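Local coordinates for protein copper induced nitroreductase D (Lactococcus lactis, PDB 2WQF) that binds FMN and probably works as a flavin-dependent nitroreductase, induced by copper and involved in defence against oxidative stress, at residues A[9-13]-A[185-189]; A[14-20]-A[91-96]; A[148-154]-A[173-179]. One frame throughout, in Å; residues are numbered along the deposited sequence. Where two conformers were deposited one is given.

Interaction 1. Residues A[9-13]-A[185-189]; sequences NRRTI and PAGEK. With FMN (flavin mononucleotide), chain B.
R11 meets A186, G187 and K189 across this contact while its NE holds the phosphate of FMN. Bends at chi2 (-66°) and chi3 curl its chain until the guanidinium lies between two aliphatic groups. The A186 methyl sits over the centre of one face, with CB 3.7 Å from R11 CZ; the CE of K189 covers the opposite face nearer the rim. Alanine's methyl is small enough to sit close over the guanidinium centre, and with aliphatic carbons over both faces the polar bonds are made around the edge, where the N-H groups lie. R11 NE donates to FMN O3P at 2.8 Å, and R11 NH2 to G187 O at 2.8 Å, from above the carbonyl plane. I13 adds an apolar touch, CD1 to A186 CB at 3.8 Å, and a water joins T12 O to G187 N.

K189 starts with CG anti to the backbone N, and its single bend, at chi3 (64°), helps bring NZ to 2.7 Å from FMN O1P. R10 meets the phosphate edge-on, NH1 bonding O2P almost straight (171°) and NH2 bonding O1P. The phosphate's negative charge probably offsets the three positive charges around it. T12 completes the grip with its backbone N on O3P and OG1 on O2P, while W138 makes a cation-pi contact with R10. Three basic side chains, a threonine and a backbone N-H form the phosphate site of this FMN-dependent nitroreductase fold.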
loop_
_atom_site.group_PDB
_atom_site.type_symbol
_atom_site.label_atom_id
_atom_site.label_comp_id
_atom_site.label_asym_id
_atom_site.label_seq_id
_atom_site.Cartn_x
_atom_site.Cartn_y
_atom_site.Cartn_z
ATOM N N ASN A 9 -11.260 -0.075 11.799
ATOM C CA ASN A 9 -11.523 -1.372 12.410
ATOM C C ASN A 9 -10.403 -2.403 12.196
ATOM O O ASN A 9 -10.293 -3.369 12.950
ATOM C CB ASN A 9 -12.854 -1.920 11.889
ATOM C CG ASN A 9 -13.279 -3.189 12.594
ATOM O OD1 ASN A 9 -13.429 -3.214 13.821
ATOM N ND2 ASN A 9 -13.462 -4.252 11.824
ATOM N N ARG A 10 -9.582 -2.191 11.174
ATOM C CA ARG A 10 -8.425 -3.041 10.908
ATOM C C ARG A 10 -7.349 -2.715 11.938
ATOM O O ARG A 10 -6.937 -1.555 12.069
ATOM C CB ARG A 10 -7.858 -2.818 9.510
ATOM C CG ARG A 10 -6.652 -3.703 9.194
ATOM C CD ARG A 10 -5.579 -3.007 8.417
ATOM N NE ARG A 10 -5.199 -1.792 9.100
ATOM C CZ ARG A 10 -4.413 -1.717 10.178
ATOM N NH1 ARG A 10 -3.776 -2.783 10.648
ATOM N NH2 ARG A 10 -4.221 -0.538 10.750
ATOM N N ARG A 11 -6.928 -3.731 12.687
ATOM C CA ARG A 11 -5.874 -3.601 13.678
ATOM C C ARG A 11 -4.975 -4.831 13.676
ATOM O O ARG A 11 -5.344 -5.902 13.186
ATOM C CB ARG A 11 -6.449 -3.415 15.078
ATOM C CG ARG A 11 -7.267 -2.135 15.264
ATOM C CD ARG A 11 -6.442 -0.865 15.140
ATOM N NE ARG A 11 -5.314 -0.854 16.070
ATOM C CZ ARG A 11 -5.414 -0.591 17.366
ATOM N NH1 ARG A 11 -6.580 -0.229 17.899
ATOM N NH2 ARG A 11 -4.340 -0.634 18.112
ATOM N N THR A 12 -3.791 -4.660 14.250
ATOM C CA THR A 12 -2.900 -5.773 14.544
ATOM C C THR A 12 -3.454 -6.564 15.727
ATOM O O THR A 12 -3.617 -6.048 16.839
ATOM C CB THR A 12 -1.480 -5.269 14.838
ATOM O OG1 THR A 12 -0.892 -4.778 13.633
ATOM C CG2 THR A 12 -0.605 -6.376 15.397
ATOM N N ILE A 13 -3.778 -7.818 15.457
ATOM C CA ILE A 13 -4.246 -8.749 16.469
ATOM C C ILE A 13 -3.286 -9.909 16.554
ATOM O O ILE A 13 -3.137 -10.669 15.602
ATOM C CB ILE A 13 -5.652 -9.303 16.103
ATOM C CG1 ILE A 13 -6.662 -8.174 15.866
ATOM C CG2 ILE A 13 -6.141 -10.320 17.132
ATOM C CD1 ILE A 13 -6.964 -7.318 17.077
ATOM N N PRO A 185 -8.360 -8.324 22.318
ATOM C CA PRO A 185 -8.434 -7.046 21.620
ATOM C C PRO A 185 -7.059 -6.505 21.249
ATOM O O PRO A 185 -6.056 -6.845 21.868
ATOM C CB PRO A 185 -9.114 -6.120 22.639
ATOM C CG PRO A 185 -9.635 -6.976 23.698
ATOM C CD PRO A 185 -8.828 -8.227 23.707
ATOM N N ALA A 186 -7.027 -5.649 20.236
ATOM C CA ALA A 186 -5.831 -4.899 19.894
ATOM C C ALA A 186 -5.349 -4.071 21.072
ATOM O O ALA A 186 -6.129 -3.651 21.938
ATOM C CB ALA A 186 -6.108 -3.965 18.712
ATOM N N GLY A 187 -4.054 -3.800 21.084
ATOM C CA GLY A 187 -3.501 -2.894 22.068
ATOM C C GLY A 187 -3.786 -1.424 21.801
ATOM O O GLY A 187 -4.502 -1.035 20.886
ATOM N N GLU A 188 -3.194 -0.576 22.626
ATOM C CA GLU A 188 -3.334 0.854 22.470
ATOM C C GLU A 188 -2.451 1.327 21.332
ATOM O O GLU A 188 -1.429 0.706 21.024
ATOM C CB GLU A 188 -2.938 1.527 23.771
ATOM C CG GLU A 188 -3.883 1.225 24.900
ATOM C CD GLU A 188 -3.315 1.650 26.236
ATOM O OE1 GLU A 188 -2.297 2.382 26.253
ATOM O OE2 GLU A 188 -3.896 1.263 27.263
ATOM N N LYS A 189 -2.853 2.418 20.702
ATOM C CA LYS A 189 -2.103 2.998 19.592
ATOM C C LYS A 189 -2.226 4.504 19.634
ATOM O O LYS A 189 -3.303 5.044 19.846
ATOM C CB LYS A 189 -2.628 2.456 18.249
ATOM C CG LYS A 189 -1.876 2.971 17.048
ATOM C CD LYS A 189 -2.272 2.278 15.734
ATOM C CE LYS A 189 -3.691 2.533 15.360
ATOM N NZ LYS A 189 -3.899 2.186 13.922
HETATM N N1 FMN B . 3.972 -6.015 12.876
HETATM C C2 FMN B . 4.692 -7.198 13.367
HETATM O O2 FMN B . 4.330 -7.750 14.381
HETATM N N3 FMN B . 5.866 -7.623 12.663
HETATM C C4 FMN B . 6.328 -6.994 11.522
HETATM O O4 FMN B . 7.259 -7.459 10.926
HETATM C C4A FMN B . 5.622 -5.800 11.046
HETATM N N5 FMN B . 5.999 -5.116 10.018
HETATM C C5A FMN B . 5.025 -4.168 9.388
HETATM C C6 FMN B . 5.309 -3.663 8.006
HETATM C C7 FMN B . 4.455 -2.874 7.364
HETATM C C7M FMN B . 4.812 -2.369 5.983
HETATM C C8 FMN B . 3.156 -2.508 8.048
HETATM C C8M FMN B . 2.132 -1.667 7.306
HETATM C C9 FMN B . 2.895 -2.924 9.292
HETATM C C9A FMN B . 3.873 -3.815 10.015
HETATM N N10 FMN B . 3.656 -4.278 11.350
HETATM C C10 FMN B . 4.404 -5.367 11.802
HETATM C "C1'" FMN B . 2.479 -3.878 12.108
HETATM C "C2'" FMN B . 2.592 -2.424 12.557
HETATM O "O2'" FMN B . 3.507 -2.341 13.619
HETATM C "C3'" FMN B . 1.190 -1.948 12.945
HETATM O "O3'" FMN B . 0.455 -1.932 11.737
HETATM C "C4'" FMN B . 1.235 -0.526 13.531
HETATM O "O4'" FMN B . 1.868 -0.542 14.802
HETATM C "C5'" FMN B . -0.158 0.087 13.666
HETATM O "O5'" FMN B . -0.952 -0.760 14.486
HETATM P P FMN B . -2.327 -1.407 13.893
HETATM O O1P FMN B . -3.179 -0.332 13.350
HETATM O O2P FMN B . -1.930 -2.441 12.771
HETATM O O3P FMN B . -2.998 -2.146 15.131
HETATM O O HOH W 1 -6.780 1.408 20.519
HETATM O O HOH W 2 -2.413 -4.213 18.490
#

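Interaction 2. Residues A[14-20]-A[91-96]; sequences YALGRNV and GFKAAF. With FMN (flavin mononucleotide), chain B.
R18 bonds the backbone carbonyls of K93, A94 and A95, where helix 88-93 gives way to loop, on the exposed side of the contact. The chain runs extended from CG to NE (chi3 176°), long enough for NH2 to bond K93 O at 2.7 Å, with that oxygen in the guanidinium plane. R18 NE bonds A95 O at 3.0 Å from above the carbonyl plane and has a further weak bond to A94 O. A helix end gathers carbonyls that its own N-H groups cannot all serve, a place suited to arginine. NH2 also forms a salt bridge with D57, while K93 turns its own amine to D61.

V20, F96, L16 and A95 form the close apolar part. V20 lies over one face of the F96 ring in a CH-pi contact, its CB 3.9 Å from the ring centroid and 14° off the normal; CG2 comes to 3.6 Å from F96 CG. The branched valine gives a flat ring two carbons to rest against. L16 CB meets A95 CB at 3.8 Å, the small methyl fitting against the leucine; next to it G17 CA lies 4.6 Å from A95 CA.

Toward Y14 the contact is loose. Y14 CD1 comes no closer than 4.5 Å to F92 CE1, and a water donates to both Y14 O and G91 O, bridging the backbones. The exposed tyrosine instead donates its OH to FMN O2 in a hydrogen bond of 2.6 Å, the oxygen lying at the ring edge. Segment 14-20, its short strand 16-17 paired to strand 171-182, thus joins a helix end to the pyrimidine side of the flavin site in the nitroreductase fold.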
loop_
_atom_site.group_PDB
_atom_site.type_symbol
_atom_site.label_atom_id
_atom_site.label_comp_id
_atom_site.label_asym_id
_atom_site.label_seq_id
_atom_site.Cartn_x
_atom_site.Cartn_y
_atom_site.Cartn_z
ATOM N N TYR A 14 -2.645 -10.042 17.701
ATOM C CA TYR A 14 -1.681 -11.115 17.914
ATOM C C TYR A 14 -2.325 -12.386 18.464
ATOM O O TYR A 14 -1.819 -13.484 18.213
ATOM C CB TYR A 14 -0.549 -10.656 18.847
ATOM C CG TYR A 14 0.370 -9.648 18.170
ATOM C CD1 TYR A 14 1.060 -9.990 16.995
ATOM C CD2 TYR A 14 0.506 -8.352 18.661
ATOM C CE1 TYR A 14 1.894 -9.089 16.374
ATOM C CE2 TYR A 14 1.348 -7.430 18.044
ATOM C CZ TYR A 14 2.029 -7.795 16.899
ATOM O OH TYR A 14 2.878 -6.873 16.292
ATOM N N ALA A 15 -3.427 -12.238 19.206
ATOM C CA ALA A 15 -4.097 -13.367 19.836
ATOM C C ALA A 15 -5.159 -13.878 18.886
ATOM O O ALA A 15 -6.283 -13.347 18.835
ATOM C CB ALA A 15 -4.718 -12.959 21.182
ATOM N N LEU A 16 -4.787 -14.913 18.146
ATOM C CA LEU A 16 -5.606 -15.432 17.053
ATOM C C LEU A 16 -5.926 -16.904 17.264
ATOM O O LEU A 16 -5.099 -17.678 17.777
ATOM C CB LEU A 16 -4.902 -15.228 15.699
ATOM C CG LEU A 16 -4.711 -13.783 15.247
ATOM C CD1 LEU A 16 -3.835 -13.759 14.002
ATOM C CD2 LEU A 16 -6.044 -13.060 14.991
ATOM N N GLY A 17 -7.124 -17.298 16.846
ATOM C CA GLY A 17 -7.534 -18.687 16.933
ATOM C C GLY A 17 -8.129 -19.188 15.632
ATOM O O GLY A 17 -7.982 -18.552 14.563
ATOM N N ARG A 18 -8.833 -20.319 15.724
ATOM C CA ARG A 18 -9.318 -21.011 14.540
ATOM C C ARG A 18 -10.841 -21.086 14.461
ATOM O O ARG A 18 -11.396 -21.899 13.718
ATOM C CB ARG A 18 -8.703 -22.404 14.499
ATOM C CG ARG A 18 -7.204 -22.311 14.462
ATOM C CD ARG A 18 -6.525 -23.633 14.203
ATOM N NE ARG A 18 -5.088 -23.468 14.074
ATOM C CZ ARG A 18 -4.229 -24.471 13.945
ATOM N NH1 ARG A 18 -4.667 -25.722 13.948
ATOM N NH2 ARG A 18 -2.936 -24.220 13.824
ATOM N N ASN A 19 -11.507 -20.187 15.178
ATOM C CA ASN A 19 -12.966 -20.123 15.200
ATOM C C ASN A 19 -13.476 -19.357 13.986
ATOM O O ASN A 19 -14.008 -18.250 14.095
ATOM C CB ASN A 19 -13.427 -19.491 16.526
ATOM C CG ASN A 19 -14.923 -19.412 16.665
ATOM O OD1 ASN A 19 -15.685 -20.227 16.105
ATOM N ND2 ASN A 19 -15.360 -18.436 17.454
ATOM N N VAL A 20 -13.277 -19.971 12.823
ATOM C CA VAL A 20 -13.579 -19.357 11.527
ATOM C C VAL A 20 -14.714 -20.135 10.896
ATOM O O VAL A 20 -14.613 -21.343 10.674
ATOM C CB VAL A 20 -12.328 -19.347 10.602
ATOM C CG1 VAL A 20 -12.685 -18.863 9.178
ATOM C CG2 VAL A 20 -11.225 -18.501 11.211
ATOM N N GLY A 91 2.041 -18.621 18.915
ATOM C CA GLY A 91 0.923 -17.739 18.708
ATOM C C GLY A 91 0.612 -17.560 17.228
ATOM O O GLY A 91 -0.542 -17.389 16.832
ATOM N N PHE A 92 1.639 -17.593 16.385
ATOM C CA PHE A 92 1.402 -17.493 14.951
ATOM C C PHE A 92 0.803 -18.801 14.450
ATOM O O PHE A 92 -0.159 -18.791 13.697
ATOM C CB PHE A 92 2.689 -17.150 14.194
ATOM C CG PHE A 92 3.259 -15.831 14.559
ATOM C CD1 PHE A 92 2.447 -14.723 14.679
ATOM C CD2 PHE A 92 4.622 -15.683 14.754
ATOM C CE1 PHE A 92 2.979 -13.492 15.002
ATOM C CE2 PHE A 92 5.164 -14.463 15.081
ATOM C CZ PHE A 92 4.339 -13.368 15.216
ATOM N N LYS A 93 1.353 -19.932 14.893
ATOM C CA LYS A 93 0.821 -21.252 14.522
ATOM C C LYS A 93 -0.645 -21.429 14.917
ATOM O O LYS A 93 -1.426 -21.996 14.154
ATOM C CB LYS A 93 1.657 -22.382 15.146
ATOM C CG LYS A 93 1.183 -23.762 14.720
ATOM C CD LYS A 93 2.018 -24.893 15.323
ATOM C CE LYS A 93 1.125 -26.069 15.654
ATOM N NZ LYS A 93 1.834 -27.154 16.367
ATOM N N ALA A 94 -1.002 -20.959 16.116
ATOM C CA ALA A 94 -2.347 -21.105 16.643
ATOM C C ALA A 94 -3.430 -20.435 15.791
ATOM O O ALA A 94 -4.617 -20.747 15.939
ATOM C CB ALA A 94 -2.395 -20.572 18.070
ATOM N N ALA A 95 -3.032 -19.520 14.907
ATOM C CA ALA A 95 -3.964 -18.840 14.013
ATOM C C ALA A 95 -4.579 -19.823 13.010
ATOM O O ALA A 95 -4.103 -20.940 12.842
ATOM C CB ALA A 95 -3.242 -17.711 13.281
ATOM N N PHE A 96 -5.617 -19.385 12.318
ATOM C CA PHE A 96 -6.279 -20.224 11.305
ATOM C C PHE A 96 -5.422 -20.415 10.057
ATOM O O PHE A 96 -5.422 -21.472 9.442
ATOM C CB PHE A 96 -7.617 -19.597 10.902
ATOM C CG PHE A 96 -8.423 -20.441 9.966
ATOM C CD1 PHE A 96 -9.162 -21.507 10.435
ATOM C CD2 PHE A 96 -8.493 -20.128 8.620
ATOM C CE1 PHE A 96 -9.923 -22.285 9.592
ATOM C CE2 PHE A 96 -9.244 -20.903 7.772
ATOM C CZ PHE A 96 -9.965 -21.976 8.262
HETATM N N1 FMN B . 3.972 -6.015 12.876
HETATM C C2 FMN B . 4.692 -7.198 13.367
HETATM O O2 FMN B . 4.330 -7.750 14.381
HETATM N N3 FMN B . 5.866 -7.623 12.663
HETATM C C4 FMN B . 6.328 -6.994 11.522
HETATM O O4 FMN B . 7.259 -7.459 10.926
HETATM C C4A FMN B . 5.622 -5.800 11.046
HETATM N N5 FMN B . 5.999 -5.116 10.018
HETATM C C5A FMN B . 5.025 -4.168 9.388
HETATM C C6 FMN B . 5.309 -3.663 8.006
HETATM C C7 FMN B . 4.455 -2.874 7.364
HETATM C C7M FMN B . 4.812 -2.369 5.983
HETATM C C8 FMN B . 3.156 -2.508 8.048
HETATM C C8M FMN B . 2.132 -1.667 7.306
HETATM C C9 FMN B . 2.895 -2.924 9.292
HETATM C C9A FMN B . 3.873 -3.815 10.015
HETATM N N10 FMN B . 3.656 -4.278 11.350
HETATM C C10 FMN B . 4.404 -5.367 11.802
HETATM C "C1'" FMN B . 2.479 -3.878 12.108
HETATM C "C2'" FMN B . 2.592 -2.424 12.557
HETATM O "O2'" FMN B . 3.507 -2.341 13.619
HETATM C "C3'" FMN B . 1.190 -1.948 12.945
HETATM O "O3'" FMN B . 0.455 -1.932 11.737
HETATM C "C4'" FMN B . 1.235 -0.526 13.531
HETATM O "O4'" FMN B . 1.868 -0.542 14.802
HETATM C "C5'" FMN B . -0.158 0.087 13.666
HETATM O "O5'" FMN B . -0.952 -0.760 14.486
HETATM P P FMN B . -2.327 -1.407 13.893
HETATM O O1P FMN B . -3.179 -0.332 13.350
HETATM O O2P FMN B . -1.930 -2.441 12.771
HETATM O O3P FMN B . -2.998 -2.146 15.131
HETATM O O HOH W 3 -0.763 -14.569 15.940
HETATM O O HOH W 4 -2.582 -16.840 18.545
#

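Interaction 3. Residues A[148-154]-A[173-179]; sequences ANLQHYN and LRGQLVF. With FMN (flavin mononucleotide), chain B.
Strands 146-151 and 171-182 pair antiparallel in the sheet of the nitroreductase fold, N149 facing V178 and Q151 facing Q176 as hydrogen-bonded pairs, with A148-F179 and L150-L177 as the non-hydrogen-bonded ones. Q151 N bonds Q176 O at 2.8 Å, and N149 exchanges bonds with V178.

Past the strand end, Q176 takes over with its side chain. Bent at chi2 (88°), it turns OE1 to Y153 N, 2.8 Å away and nearly straight (175°), on a lone pair in the carbonyl plane. Its NE2 bonds N154 OD1 at 3.0 Å, the two amides steeply inclined; a glutamine suits because it can accept and donate at once.

L150, Q151 and H152 face the flavin. Q151 NE2 reaches both FMN O2 and N149 OD1, which fixes the amide's rotation. H152 gives ND1 to FMN O4 at 2.8 Å in a straight bond (176°), while its CD2 edge faces R174 O. L150 CD2 touches the benzenoid ring at C7, 3.8 Å away.

On its far side, strand 171-182 pairs with strand 97-104, R174 and G175 forming a classic beta bulge opposite F101. Helix 121-143 packs on L150, L177 and F179, and helix 88-93 on N149, Q151 and Y153.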
loop_
_atom_site.group_PDB
_atom_site.type_symbol
_atom_site.label_atom_id
_atom_site.label_comp_id
_atom_site.label_asym_id
_atom_site.label_seq_id
_atom_site.Cartn_x
_atom_site.Cartn_y
_atom_site.Cartn_z
ATOM N N ALA A 148 -5.769 -10.138 12.208
ATOM C CA ALA A 148 -4.542 -10.522 11.525
ATOM C C ALA A 148 -3.381 -9.701 12.031
ATOM O O ALA A 148 -3.564 -8.632 12.635
ATOM C CB ALA A 148 -4.678 -10.347 9.984
ATOM N N ASN A 149 -2.170 -10.192 11.754
ATOM C CA ASN A 149 -0.934 -9.446 12.002
ATOM C C ASN A 149 0.044 -9.754 10.871
ATOM O O ASN A 149 -0.044 -10.797 10.229
ATOM C CB ASN A 149 -0.384 -9.734 13.410
ATOM C CG ASN A 149 0.036 -11.183 13.592
ATOM O OD1 ASN A 149 1.079 -11.590 13.135
ATOM N ND2 ASN A 149 -0.788 -11.955 14.241
ATOM N N LEU A 150 0.919 -8.804 10.591
ATOM C CA LEU A 150 1.808 -8.875 9.455
ATOM C C LEU A 150 3.258 -9.090 9.903
ATOM O O LEU A 150 3.829 -8.264 10.605
ATOM C CB LEU A 150 1.704 -7.576 8.630
ATOM C CG LEU A 150 2.531 -7.537 7.344
ATOM C CD1 LEU A 150 2.040 -8.556 6.351
ATOM C CD2 LEU A 150 2.508 -6.135 6.753
ATOM N N GLN A 151 3.828 -10.215 9.479
ATOM C CA GLN A 151 5.167 -10.619 9.832
ATOM C C GLN A 151 6.097 -10.601 8.636
ATOM O O GLN A 151 5.664 -10.599 7.470
ATOM C CB GLN A 151 5.167 -12.011 10.462
ATOM C CG GLN A 151 4.339 -12.140 11.720
ATOM C CD GLN A 151 4.659 -11.049 12.719
ATOM O OE1 GLN A 151 5.821 -10.747 12.959
ATOM N NE2 GLN A 151 3.630 -10.431 13.278
ATOM N N HIS A 152 7.397 -10.606 8.946
ATOM C CA HIS A 152 8.463 -10.555 7.966
ATOM C C HIS A 152 9.599 -11.515 8.302
ATOM O O HIS A 152 10.639 -11.126 8.815
ATOM C CB HIS A 152 8.955 -9.118 7.808
ATOM C CG HIS A 152 7.893 -8.207 7.286
ATOM N ND1 HIS A 152 7.052 -7.494 8.114
ATOM C CD2 HIS A 152 7.474 -7.961 6.018
ATOM C CE1 HIS A 152 6.193 -6.809 7.373
ATOM N NE2 HIS A 152 6.412 -7.098 6.098
ATOM N N TYR A 153 9.374 -12.791 7.998
ATOM C CA TYR A 153 10.401 -13.828 8.154
ATOM C C TYR A 153 11.094 -14.113 6.821
ATOM O O TYR A 153 11.918 -15.010 6.727
ATOM C CB TYR A 153 9.782 -15.087 8.763
ATOM C CG TYR A 153 9.437 -14.875 10.216
ATOM C CD1 TYR A 153 10.436 -14.828 11.179
ATOM C CD2 TYR A 153 8.128 -14.688 10.616
ATOM C CE1 TYR A 153 10.137 -14.615 12.507
ATOM C CE2 TYR A 153 7.812 -14.483 11.941
ATOM C CZ TYR A 153 8.820 -14.438 12.884
ATOM O OH TYR A 153 8.501 -14.232 14.212
ATOM N N ASN A 154 10.753 -13.325 5.795
ATOM C CA ASN A 154 11.555 -13.221 4.581
ATOM C C ASN A 154 12.808 -12.391 4.899
ATOM O O ASN A 154 12.712 -11.431 5.700
ATOM C CB ASN A 154 10.735 -12.551 3.471
ATOM C CG ASN A 154 10.102 -11.245 3.926
ATOM O OD1 ASN A 154 9.195 -11.248 4.750
ATOM N ND2 ASN A 154 10.624 -10.126 3.455
ATOM N N LEU A 173 9.184 -13.236 -1.894
ATOM C CA LEU A 173 8.364 -13.123 -0.692
ATOM C C LEU A 173 8.540 -11.757 -0.052
ATOM O O LEU A 173 9.668 -11.315 0.154
ATOM C CB LEU A 173 8.764 -14.236 0.300
ATOM C CG LEU A 173 7.931 -14.309 1.588
ATOM C CD1 LEU A 173 6.439 -14.471 1.324
ATOM C CD2 LEU A 173 8.443 -15.500 2.420
ATOM N N ARG A 174 7.433 -11.105 0.294
ATOM C CA ARG A 174 7.465 -9.776 0.920
ATOM C C ARG A 174 6.877 -9.675 2.332
ATOM O O ARG A 174 7.248 -8.787 3.094
ATOM C CB ARG A 174 6.727 -8.751 0.060
ATOM C CG ARG A 174 7.106 -8.725 -1.390
ATOM C CD ARG A 174 8.587 -8.650 -1.627
ATOM N NE ARG A 174 9.245 -7.463 -1.089
ATOM C CZ ARG A 174 10.356 -7.470 -0.340
ATOM N NH1 ARG A 174 10.885 -8.605 0.117
ATOM N NH2 ARG A 174 10.945 -6.335 -0.000
ATOM N N GLY A 175 5.977 -10.558 2.706
ATOM C CA GLY A 175 5.249 -10.402 3.953
ATOM C C GLY A 175 4.386 -11.628 4.212
ATOM O O GLY A 175 4.035 -12.350 3.278
ATOM N N GLN A 176 4.054 -11.869 5.475
ATOM C CA GLN A 176 3.201 -12.988 5.862
ATOM C C GLN A 176 2.114 -12.495 6.789
ATOM O O GLN A 176 2.363 -12.095 7.927
ATOM C CB GLN A 176 4.000 -14.108 6.528
ATOM C CG GLN A 176 5.146 -14.611 5.675
ATOM C CD GLN A 176 6.416 -13.811 5.897
ATOM O OE1 GLN A 176 6.876 -13.678 7.025
ATOM N NE2 GLN A 176 6.992 -13.296 4.828
ATOM N N LEU A 177 0.888 -12.533 6.296
ATOM C CA LEU A 177 -0.249 -12.037 7.053
ATOM C C LEU A 177 -0.924 -13.227 7.746
ATOM O O LEU A 177 -1.562 -14.055 7.113
ATOM C CB LEU A 177 -1.212 -11.285 6.148
ATOM C CG LEU A 177 -2.336 -10.550 6.856
ATOM C CD1 LEU A 177 -1.854 -9.324 7.638
ATOM C CD2 LEU A 177 -3.416 -10.137 5.831
ATOM N N VAL A 178 -0.697 -13.329 9.051
ATOM C CA VAL A 178 -1.255 -14.358 9.913
ATOM C C VAL A 178 -2.653 -13.912 10.325
ATOM O O VAL A 178 -2.845 -12.768 10.734
ATOM C CB VAL A 178 -0.378 -14.541 11.155
ATOM C CG1 VAL A 178 -0.919 -15.629 12.043
ATOM C CG2 VAL A 178 1.033 -14.903 10.738
ATOM N N PHE A 179 -3.646 -14.792 10.167
ATOM C CA PHE A 179 -5.040 -14.411 10.383
ATOM C C PHE A 179 -5.844 -15.492 11.066
ATOM O O PHE A 179 -5.515 -16.680 11.026
ATOM C CB PHE A 179 -5.706 -13.977 9.069
ATOM C CG PHE A 179 -6.044 -15.116 8.140
ATOM C CD1 PHE A 179 -7.320 -15.652 8.144
ATOM C CD2 PHE A 179 -5.079 -15.669 7.306
ATOM C CE1 PHE A 179 -7.647 -16.700 7.288
ATOM C CE2 PHE A 179 -5.392 -16.741 6.458
ATOM C CZ PHE A 179 -6.676 -17.253 6.469
HETATM N N1 FMN B . 3.972 -6.015 12.876
HETATM C C2 FMN B . 4.692 -7.198 13.367
HETATM O O2 FMN B . 4.330 -7.750 14.381
HETATM N N3 FMN B . 5.866 -7.623 12.663
HETATM C C4 FMN B . 6.328 -6.994 11.522
HETATM O O4 FMN B . 7.259 -7.459 10.926
HETATM C C4A FMN B . 5.622 -5.800 11.046
HETATM N N5 FMN B . 5.999 -5.116 10.018
HETATM C C5A FMN B . 5.025 -4.168 9.388
HETATM C C6 FMN B . 5.309 -3.663 8.006
HETATM C C7 FMN B . 4.455 -2.874 7.364
HETATM C C7M FMN B . 4.812 -2.369 5.983
HETATM C C8 FMN B . 3.156 -2.508 8.048
HETATM C C8M FMN B . 2.132 -1.667 7.306
HETATM C C9 FMN B . 2.895 -2.924 9.292
HETATM C C9A FMN B . 3.873 -3.815 10.015
HETATM N N10 FMN B . 3.656 -4.278 11.350
HETATM C C10 FMN B . 4.404 -5.367 11.802
HETATM C "C1'" FMN B . 2.479 -3.878 12.108
HETATM C "C2'" FMN B . 2.592 -2.424 12.557
HETATM O "O2'" FMN B . 3.507 -2.341 13.619
HETATM C "C3'" FMN B . 1.190 -1.948 12.945
HETATM O "O3'" FMN B . 0.455 -1.932 11.737
HETATM C "C4'" FMN B . 1.235 -0.526 13.531
HETATM O "O4'" FMN B . 1.868 -0.542 14.802
HETATM C "C5'" FMN B . -0.158 0.087 13.666
HETATM O "O5'" FMN B . -0.952 -0.760 14.486
HETATM P P FMN B . -2.327 -1.407 13.893
HETATM O O1P FMN B . -3.179 -0.332 13.350
HETATM O O2P FMN B . -1.930 -2.441 12.771
HETATM O O3P FMN B . -2.998 -2.146 15.131
HETATM O O HOH W 5 13.070 -10.226 1.789
#

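All three contacts converge on one FMN: interaction 1 holds the phosphate, interaction 2 brings a tyrosine to O2 of the pyrimidine ring, and interaction 3 lines the isoalloxazine. Their centres lie about 14 to 16 Å apart. The 9-13 segment runs directly into 14-20, so phosphate and pyrimidine ends are read by one continuous chain. That chain is tied to interaction 3 by probable hydrogen bonds from I13 N to A148 O (2.9 Å) and from N149 ND2 to I13 O (3.0 Å). Interactions 2 and 3 meet by packing, F92 CZ lying 3.4 Å from Q151 CD and A95 CB 3.4 Å from V178 CG1, which sets F92 of helix 88-93 against strand 146-151 and A95 against strand 171-182.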